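Local coordinates for uncharacterized protein (PDB 5T2X) that is of unknown function but folds as a mainly helical protein without beta strands, of the DUF5630 family, at residues A[115-120]-A[137-141]; A[89-93]-A[128-132]; A[201-205]-A[237-241]. All blocks are in the same frame, centred on the assembly; numbering follows the deposited sequence.

Interaction 1. Residues A[115-120]-A[137-141]; sequences FGDNEL and SLSTW
The start of helix 117-128 packs on helix 132-147 of the same helical hairpin, with F115 and L120 meeting W141. F115 sits in the turn before the N-cap residue G116 and lays its ring over the CB of W141, which stands 3.5 Å from the ring centroid and 11° off the ring normal, a CH-pi contact. The two aromatic planes are turned 52° to each other, so the rings meet obliquely. S137 OG comes to the rim of the same ring, 3.3 Å from F115 CE1. On the indole, L120 takes one face: its CD2 lies 3.6 Å from the centroid of the five-membered ring, almost on the normal, while CD1 reaches NE1 at 3.7 Å. A chi1 of 163° carries the W141 indole away from its backbone N and under L120. The turn itself is tied down by F115 N, which donates to E119 OE1 (2.8 Å) from above the carboxylate plane. R108, from helix 91-111, forms a salt bridge with E119 OE2 and a cation-pi contact with F115. L123 of helix 117-128 touches F115, S137 and L138, and Y160 of helix 153-167 packs against L138 and W141.

Interaction 2. Residues A[89-93]-A[128-132]; sequences LTVSQ and YQHCF
L89 and Q93, at the start of helix 91-111, meet Q129 and H130 in the Schellman turn that ends helix 117-128. H130 is the C-prime residue of that motif, with positive phi, and its N and that of C131 bond back to A127 O and S126 O. The dry, apolar side is the leucine. L89 CD1 lies 3.3 Å from H130 O, and CD2 packs on H130 CB at 3.7 Å. Y167 stacks on the imidazole and also touches L89, while H130 ND1 bonds to the hydroxyl of Y135 and H130 O to H168, so the turn is held from several directions.

The glutamine side is bridged by water: the Q93 and Q129 side chains pass at a slant with their amide planes steeply turned, 76° apart, and water links the segments where no direct hydrogen bond does. One water donates to both Q93 O and Q129 O. Another donates to Q129 OE1 and to S92 OG, a hydroxyl also bonded to E61. A bend in the Q129 chain about CB-CG (chi2 -68°) brings OE1 back over the opposite helix start, 3.3 Å from Q93 CA. Q93 instead runs extended beyond CG and turns its OE1 back to the N-cap residue T90, taking its N-H on a lone pair in the carbonyl plane, 3.0 Å from T90 N, in a nearly straight bond (169°). The other end of this amide, NE2, lies 3.8 Å from H130 CD2 at the imidazole edge and donates to a third water, 3.1 Å from NE2, which in turn donates to Y128 O.

Interaction 3. Residues A[201-205]-A[237-241]; sequences LLIAR and WDKAI
R205 and W237 meet where helix 191-207 packs nearly antiparallel on helix 237-248, the short segments 201-205 and 237-241 at 166° with axes 10.9 Å apart at closest approach. The arginine crosses one face of the indole, its CB 3.7 Å from the six-membered ring centroid in a CH-pi contact. A chi1 of -171° and a chain extended from CG to NE carry the guanidinium past the ring to D238; it lies nearly parallel to the indole plane, but over W237 CB. R205 NH1 reaches D238 OD1 in a salt bridge of 2.8 Å. That bond is bent, 144° at the hydrogen: OD1 is approached from above the carboxylate plane and itself lies tilted out of the guanidinium plane, so neither group is met squarely. This is the one direct hydrogen bond between the segments. Carbonyl groups along both helices have further partners: A204 O accepts from T170, R205 O from S208, D238 O from S242 and A240 O from T244. The apolar remainder centres on L201, whose CD1 meets the indole edge 3.8 Å from W237 CZ3. Its CD2 touches A240 CB and I241 CG1. I241 CD1 continues the row, meeting L202 CD2 at 3.7 Å and passing close to R205 NH1. Helix 169-185 backs L201 and A204 through Y177, Y173 and L174; from the last modelled helix, 252-272, Y259 packs on both L202 and I241.

In the fold
Interactions 1 and 2 involve consecutive helices, 91-111, 117-128 and 132-147, their centres 18 Å apart and their nearest atoms about 5 Å. Along the chain their segments alternate, 89-93, 115-120, 128-132, 137-141, so the three helices are joined near both ends of helix 117-128: its start by interaction 1, its end by interaction 2. Interaction 3 follows later, between helices 191-207 and 237-248, its centre 28 Å and 26 Å from those of interactions 1 and 2. Helix 153-167 touches interactions 1 and 2, helix 169-185 interaction 3. All six segments fall in the DUF5630 range, and the protein appears built from successive packed helices.

Interaction 1. Residues A[115-120]-A[137-141]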
loop_
_atom_site.group_PDB
_atom_site.type_symbol
_atom_site.label_atom_id
_atom_site.label_comp_id
_atom_site.label_asym_id
_atom_site.label_seq_id
_atom_site.Cartn_x
_atom_site.Cartn_y
_atom_site.Cartn_z
ATOM N N PHE A 115 -14.452 -4.547 -9.783
ATOM C CA PHE A 115 -13.550 -3.808 -10.670
ATOM C C PHE A 115 -14.300 -3.119 -11.810
ATOM O O PHE A 115 -13.946 -3.242 -12.985
ATOM C CB PHE A 115 -12.441 -4.716 -11.210
ATOM C CG PHE A 115 -11.594 -5.337 -10.135
ATOM C CD1 PHE A 115 -10.865 -4.542 -9.265
ATOM C CD2 PHE A 115 -11.526 -6.714 -9.994
ATOM C CE1 PHE A 115 -10.087 -5.109 -8.270
ATOM C CE2 PHE A 115 -10.748 -7.288 -9.004
ATOM C CZ PHE A 115 -10.027 -6.483 -8.140
ATOM N N GLY A 116 -15.343 -2.378 -11.451
ATOM C CA GLY A 116 -15.973 -1.484 -12.398
ATOM C C GLY A 116 -15.094 -0.284 -12.698
ATOM O O GLY A 116 -14.037 -0.078 -12.099
ATOM N N ASP A 117 -15.547 0.530 -13.654
ATOM C CA ASP A 117 -14.769 1.700 -14.050
ATOM C C ASP A 117 -14.618 2.685 -12.898
ATOM O O ASP A 117 -13.549 3.280 -12.716
ATOM C CB ASP A 117 -15.414 2.382 -15.257
ATOM C CG ASP A 117 -15.295 1.559 -16.525
ATOM O OD1 ASP A 117 -14.448 0.639 -16.561
ATOM O OD2 ASP A 117 -16.042 1.836 -17.487
ATOM N N ASN A 118 -15.677 2.872 -12.107
ATOM C CA ASN A 118 -15.599 3.786 -10.972
ATOM C C ASN A 118 -14.651 3.253 -9.903
ATOM O O ASN A 118 -13.816 3.996 -9.374
ATOM C CB ASN A 118 -16.989 4.024 -10.384
ATOM C CG ASN A 118 -17.891 4.813 -11.314
ATOM O OD1 ASN A 118 -17.418 5.523 -12.202
ATOM N ND2 ASN A 118 -19.198 4.697 -11.109
ATOM N N GLU A 119 -14.769 1.964 -9.571
ATOM C CA GLU A 119 -13.892 1.379 -8.562
ATOM C C GLU A 119 -12.432 1.459 -8.988
ATOM O O GLU A 119 -11.565 1.829 -8.188
ATOM C CB GLU A 119 -14.287 -0.073 -8.290
ATOM C CG GLU A 119 -13.381 -0.759 -7.278
ATOM C CD GLU A 119 -13.645 -2.246 -7.155
ATOM O OE1 GLU A 119 -14.673 -2.720 -7.685
ATOM O OE2 GLU A 119 -12.820 -2.940 -6.528
ATOM N N LEU A 120 -12.144 1.120 -10.248
ATOM C CA LEU A 120 -10.769 1.182 -10.736
ATOM C C LEU A 120 -10.224 2.602 -10.669
ATOM O O LEU A 120 -9.038 2.806 -10.383
ATOM C CB LEU A 120 -10.696 0.645 -12.167
ATOM C CG LEU A 120 -10.823 -0.870 -12.337
ATOM C CD1 LEU A 120 -10.934 -1.243 -13.809
ATOM C CD2 LEU A 120 -9.638 -1.572 -11.695
ATOM N N SER A 137 -5.406 -4.884 -4.190
ATOM C CA SER A 137 -6.609 -5.083 -4.992
ATOM C C SER A 137 -6.319 -4.925 -6.481
ATOM O O SER A 137 -6.876 -5.656 -7.307
ATOM C CB SER A 137 -7.699 -4.108 -4.545
ATOM O OG SER A 137 -8.899 -4.313 -5.269
ATOM N N LEU A 138 -5.447 -3.979 -6.844
ATOM C CA LEU A 138 -5.109 -3.794 -8.251
ATOM C C LEU A 138 -4.318 -4.973 -8.803
ATOM O O LEU A 138 -4.481 -5.326 -9.977
ATOM C CB LEU A 138 -4.329 -2.494 -8.444
ATOM C CG LEU A 138 -5.148 -1.203 -8.437
ATOM C CD1 LEU A 138 -4.235 0.009 -8.481
ATOM C CD2 LEU A 138 -6.120 -1.185 -9.608
ATOM N N SER A 139 -3.458 -5.589 -7.988
ATOM C CA SER A 139 -2.722 -6.760 -8.454
ATOM C C SER A 139 -3.653 -7.943 -8.687
ATOM O O SER A 139 -3.426 -8.734 -9.609
ATOM C CB SER A 139 -1.622 -7.134 -7.460
ATOM O OG SER A 139 -2.167 -7.552 -6.221
ATOM N N THR A 140 -4.699 -8.080 -7.869
ATOM C CA THR A 140 -5.713 -9.096 -8.137
ATOM C C THR A 140 -6.456 -8.796 -9.433
ATOM O O THR A 140 -6.721 -9.704 -10.230
ATOM C CB THR A 140 -6.690 -9.184 -6.965
ATOM O OG1 THR A 140 -5.990 -9.599 -5.786
ATOM C CG2 THR A 140 -7.802 -10.182 -7.267
ATOM N N TRP A 141 -6.789 -7.524 -9.663
ATOM C CA TRP A 141 -7.470 -7.133 -10.894
ATOM C C TRP A 141 -6.630 -7.466 -12.119
ATOM O O TRP A 141 -7.132 -8.031 -13.096
ATOM C CB TRP A 141 -7.797 -5.640 -10.848
ATOM C CG TRP A 141 -8.130 -5.036 -12.177
ATOM C CD1 TRP A 141 -9.290 -5.187 -12.880
ATOM C CD2 TRP A 141 -7.301 -4.162 -12.954
ATOM N NE1 TRP A 141 -9.230 -4.471 -14.050
ATOM C CE2 TRP A 141 -8.020 -3.831 -14.120
ATOM C CE3 TRP A 141 -6.019 -3.630 -12.778
ATOM C CZ2 TRP A 141 -7.501 -2.995 -15.106
ATOM C CZ3 TRP A 141 -5.505 -2.799 -13.759
ATOM C CH2 TRP A 141 -6.244 -2.490 -14.907
#

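Interaction 2. Residues A[89-93]-A[128-132]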
loop_
_atom_site.group_PDB
_atom_site.type_symbol
_atom_site.label_atom_id
_atom_site.label_comp_id
_atom_site.label_asym_id
_atom_site.label_seq_id
_atom_site.Cartn_x
_atom_site.Cartn_y
_atom_site.Cartn_z
ATOM N N LEU A 89 5.959 6.335 3.956
ATOM C CA LEU A 89 4.750 7.074 3.618
ATOM C C LEU A 89 4.440 8.126 4.675
ATOM O O LEU A 89 4.642 7.907 5.872
ATOM C CB LEU A 89 3.561 6.124 3.467
ATOM C CG LEU A 89 3.558 5.220 2.234
ATOM C CD1 LEU A 89 2.227 4.492 2.108
ATOM C CD2 LEU A 89 3.856 6.021 0.976
ATOM N N THR A 90 3.946 9.276 4.222
ATOM C CA THR A 90 3.535 10.335 5.129
ATOM C C THR A 90 2.105 10.093 5.609
ATOM O O THR A 90 1.385 9.232 5.096
ATOM C CB THR A 90 3.645 11.701 4.451
ATOM O OG1 THR A 90 2.667 11.801 3.409
ATOM C CG2 THR A 90 5.031 11.885 3.851
ATOM N N VAL A 91 1.694 10.873 6.611
ATOM C CA VAL A 91 0.370 10.674 7.194
ATOM C C VAL A 91 -0.726 11.074 6.211
ATOM O O VAL A 91 -1.825 10.506 6.234
ATOM C CB VAL A 91 0.255 11.436 8.529
ATOM C CG1 VAL A 91 0.362 12.939 8.310
ATOM C CG2 VAL A 91 -1.043 11.078 9.246
ATOM N N SER A 92 -0.456 12.039 5.326
ATOM C CA SER A 92 -1.462 12.420 4.340
ATOM C C SER A 92 -1.623 11.338 3.281
ATOM O O SER A 92 -2.746 11.039 2.856
ATOM C CB SER A 92 -1.097 13.754 3.689
ATOM O OG SER A 92 -0.018 13.606 2.784
ATOM N N GLN A 93 -0.512 10.742 2.844
ATOM C CA GLN A 93 -0.591 9.611 1.926
ATOM C C GLN A 93 -1.357 8.454 2.551
ATOM O O GLN A 93 -2.116 7.758 1.865
ATOM C CB GLN A 93 0.813 9.167 1.522
ATOM C CG GLN A 93 1.566 10.192 0.696
ATOM C CD GLN A 93 2.979 9.753 0.380
ATOM O OE1 GLN A 93 3.713 9.305 1.259
ATOM N NE2 GLN A 93 3.365 9.873 -0.884
ATOM N N TYR A 128 -2.033 5.856 -6.160
ATOM C CA TYR A 128 -1.184 7.031 -6.316
ATOM C C TYR A 128 -0.659 7.515 -4.971
ATOM O O TYR A 128 0.447 8.060 -4.893
ATOM C CB TYR A 128 -1.955 8.144 -7.025
ATOM C CG TYR A 128 -1.127 9.368 -7.347
ATOM C CD1 TYR A 128 -0.398 9.446 -8.527
ATOM C CD2 TYR A 128 -1.078 10.448 -6.473
ATOM C CE1 TYR A 128 0.359 10.564 -8.826
ATOM C CE2 TYR A 128 -0.323 11.568 -6.764
ATOM C CZ TYR A 128 0.393 11.620 -7.941
ATOM O OH TYR A 128 1.144 12.734 -8.234
ATOM N N GLN A 129 -1.436 7.325 -3.906
ATOM C CA GLN A 129 -0.986 7.568 -2.543
ATOM C C GLN A 129 -0.268 6.362 -1.947
ATOM O O GLN A 129 0.040 6.366 -0.750
ATOM C CB GLN A 129 -2.174 7.961 -1.662
ATOM C CG GLN A 129 -2.940 9.173 -2.169
ATOM C CD GLN A 129 -2.137 10.456 -2.071
ATOM O OE1 GLN A 129 -1.325 10.626 -1.161
ATOM N NE2 GLN A 129 -2.358 11.367 -3.011
ATOM N N HIS A 130 -0.019 5.328 -2.757
ATOM C CA HIS A 130 0.763 4.156 -2.360
ATOM C C HIS A 130 0.084 3.375 -1.237
ATOM O O HIS A 130 0.743 2.821 -0.354
ATOM C CB HIS A 130 2.188 4.550 -1.969
ATOM C CG HIS A 130 2.881 5.385 -3.000
ATOM N ND1 HIS A 130 3.136 4.931 -4.275
ATOM C CD2 HIS A 130 3.364 6.649 -2.946
ATOM C CE1 HIS A 130 3.749 5.878 -4.963
ATOM N NE2 HIS A 130 3.900 6.931 -4.180
ATOM N N CYS A 131 -1.244 3.317 -1.278
ATOM C CA CYS A 131 -1.990 2.544 -0.295
ATOM C C CYS A 131 -1.815 1.053 -0.556
ATOM O O CYS A 131 -1.959 0.591 -1.693
ATOM C CB CYS A 131 -3.469 2.921 -0.339
ATOM S SG CYS A 131 -4.509 2.003 0.814
ATOM N N PHE A 132 -1.502 0.298 0.502
ATOM C CA PHE A 132 -1.291 -1.139 0.347
ATOM C C PHE A 132 -2.564 -1.838 -0.113
ATOM O O PHE A 132 -2.507 -2.775 -0.918
ATOM C CB PHE A 132 -0.797 -1.751 1.658
ATOM C CG PHE A 132 -0.717 -3.255 1.630
ATOM C CD1 PHE A 132 0.404 -3.893 1.125
ATOM C CD2 PHE A 132 -1.768 -4.030 2.101
ATOM C CE1 PHE A 132 0.479 -5.274 1.093
ATOM C CE2 PHE A 132 -1.700 -5.409 2.067
ATOM C CZ PHE A 132 -0.574 -6.033 1.565
HETATM O O HOH W 1 -0.657 12.933 -0.034
HETATM O O HOH W 2 -1.180 5.364 1.506
HETATM O O HOH W 3 1.803 10.450 -3.456
#

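Interaction 3. Residues A[201-205]-A[237-241]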
loop_
_atom_site.group_PDB
_atom_site.type_symbol
_atom_site.label_atom_id
_atom_site.label_comp_id
_atom_site.label_asym_id
_atom_site.label_seq_id
_atom_site.Cartn_x
_atom_site.Cartn_y
_atom_site.Cartn_z
ATOM N N LEU A 201 9.854 -13.893 -0.119
ATOM C CA LEU A 201 9.387 -14.518 1.115
ATOM C C LEU A 201 10.443 -14.427 2.209
ATOM O O LEU A 201 10.118 -14.167 3.374
ATOM C CB LEU A 201 9.004 -15.974 0.853
ATOM C CG LEU A 201 8.525 -16.793 2.053
ATOM C CD1 LEU A 201 7.325 -16.133 2.713
ATOM C CD2 LEU A 201 8.188 -18.211 1.620
ATOM N N LEU A 202 11.713 -14.635 1.855
ATOM C CA LEU A 202 12.782 -14.526 2.842
ATOM C C LEU A 202 12.937 -13.091 3.332
ATOM O O LEU A 202 13.130 -12.858 4.531
ATOM C CB LEU A 202 14.097 -15.040 2.254
ATOM C CG LEU A 202 14.145 -16.524 1.883
ATOM C CD1 LEU A 202 15.479 -16.883 1.248
ATOM C CD2 LEU A 202 13.883 -17.390 3.103
ATOM N N ILE A 203 12.855 -12.118 2.422
ATOM C CA ILE A 203 12.957 -10.717 2.822
ATOM C C ILE A 203 11.813 -10.347 3.756
ATOM O O ILE A 203 12.004 -9.619 4.738
ATOM C CB ILE A 203 12.996 -9.806 1.581
ATOM C CG1 ILE A 203 14.248 -10.088 0.751
ATOM C CG2 ILE A 203 12.956 -8.341 1.991
ATOM C CD1 ILE A 203 14.299 -9.321 -0.553
ATOM N N ALA A 204 10.609 -10.852 3.474
ATOM C CA ALA A 204 9.464 -10.562 4.332
ATOM C C ALA A 204 9.695 -11.069 5.750
ATOM O O ALA A 204 9.280 -10.427 6.722
ATOM C CB ALA A 204 8.197 -11.177 3.741
ATOM N N ARG A 205 10.360 -12.216 5.891
ATOM C CA ARG A 205 10.647 -12.733 7.223
ATOM C C ARG A 205 11.731 -11.911 7.909
ATOM O O ARG A 205 11.607 -11.573 9.092
ATOM C CB ARG A 205 11.058 -14.202 7.139
ATOM C CG ARG A 205 11.159 -14.890 8.489
ATOM C CD ARG A 205 11.560 -16.346 8.334
ATOM N NE ARG A 205 11.439 -17.082 9.589
ATOM C CZ ARG A 205 11.750 -18.366 9.736
ATOM N NH1 ARG A 205 12.208 -19.064 8.705
ATOM N NH2 ARG A 205 11.604 -18.953 10.917
ATOM N N TRP A 237 6.264 -19.723 8.751
ATOM C CA TRP A 237 7.406 -19.258 7.970
ATOM C C TRP A 237 8.151 -20.428 7.332
ATOM O O TRP A 237 8.309 -20.487 6.108
ATOM C CB TRP A 237 8.347 -18.437 8.855
ATOM C CG TRP A 237 7.877 -17.038 9.137
ATOM C CD1 TRP A 237 7.541 -16.512 10.352
ATOM C CD2 TRP A 237 7.700 -15.985 8.182
ATOM N NE1 TRP A 237 7.166 -15.196 10.210
ATOM C CE2 TRP A 237 7.254 -14.850 8.887
ATOM C CE3 TRP A 237 7.872 -15.894 6.797
ATOM C CZ2 TRP A 237 6.980 -13.639 8.255
ATOM C CZ3 TRP A 237 7.600 -14.694 6.172
ATOM C CH2 TRP A 237 7.159 -13.581 6.899
ATOM N N ASP A 238 8.621 -21.372 8.154
ATOM C CA ASP A 238 9.380 -22.503 7.625
ATOM C C ASP A 238 8.532 -23.375 6.710
ATOM O O ASP A 238 9.049 -23.941 5.740
ATOM C CB ASP A 238 9.953 -23.335 8.771
ATOM C CG ASP A 238 10.987 -22.577 9.577
ATOM O OD1 ASP A 238 11.739 -21.779 8.977
ATOM O OD2 ASP A 238 11.047 -22.779 10.808
ATOM N N LYS A 239 7.234 -23.497 6.997
ATOM C CA LYS A 239 6.352 -24.262 6.121
ATOM C C LYS A 239 6.236 -23.611 4.748
ATOM O O LYS A 239 6.282 -24.298 3.720
ATOM C CB LYS A 239 4.973 -24.404 6.764
ATOM C CG LYS A 239 4.944 -25.274 8.009
ATOM C CD LYS A 239 4.797 -26.745 7.658
ATOM C CE LYS A 239 4.455 -27.569 8.888
ATOM N NZ LYS A 239 3.931 -28.914 8.523
ATOM N N ALA A 240 6.087 -22.283 4.710
ATOM C CA ALA A 240 5.957 -21.590 3.433
ATOM C C ALA A 240 7.273 -21.589 2.667
ATOM O O ALA A 240 7.283 -21.721 1.437
ATOM C CB ALA A 240 5.465 -20.160 3.659
ATOM N N ILE A 241 8.394 -21.432 3.372
ATOM C CA ILE A 241 9.697 -21.469 2.718
ATOM C C ILE A 241 9.961 -22.852 2.136
ATOM O O ILE A 241 10.448 -22.983 1.006
ATOM C CB ILE A 241 10.799 -21.046 3.706
ATOM C CG1 ILE A 241 10.602 -19.592 4.134
ATOM C CG2 ILE A 241 12.181 -21.241 3.094
ATOM C CD1 ILE A 241 11.508 -19.158 5.265
#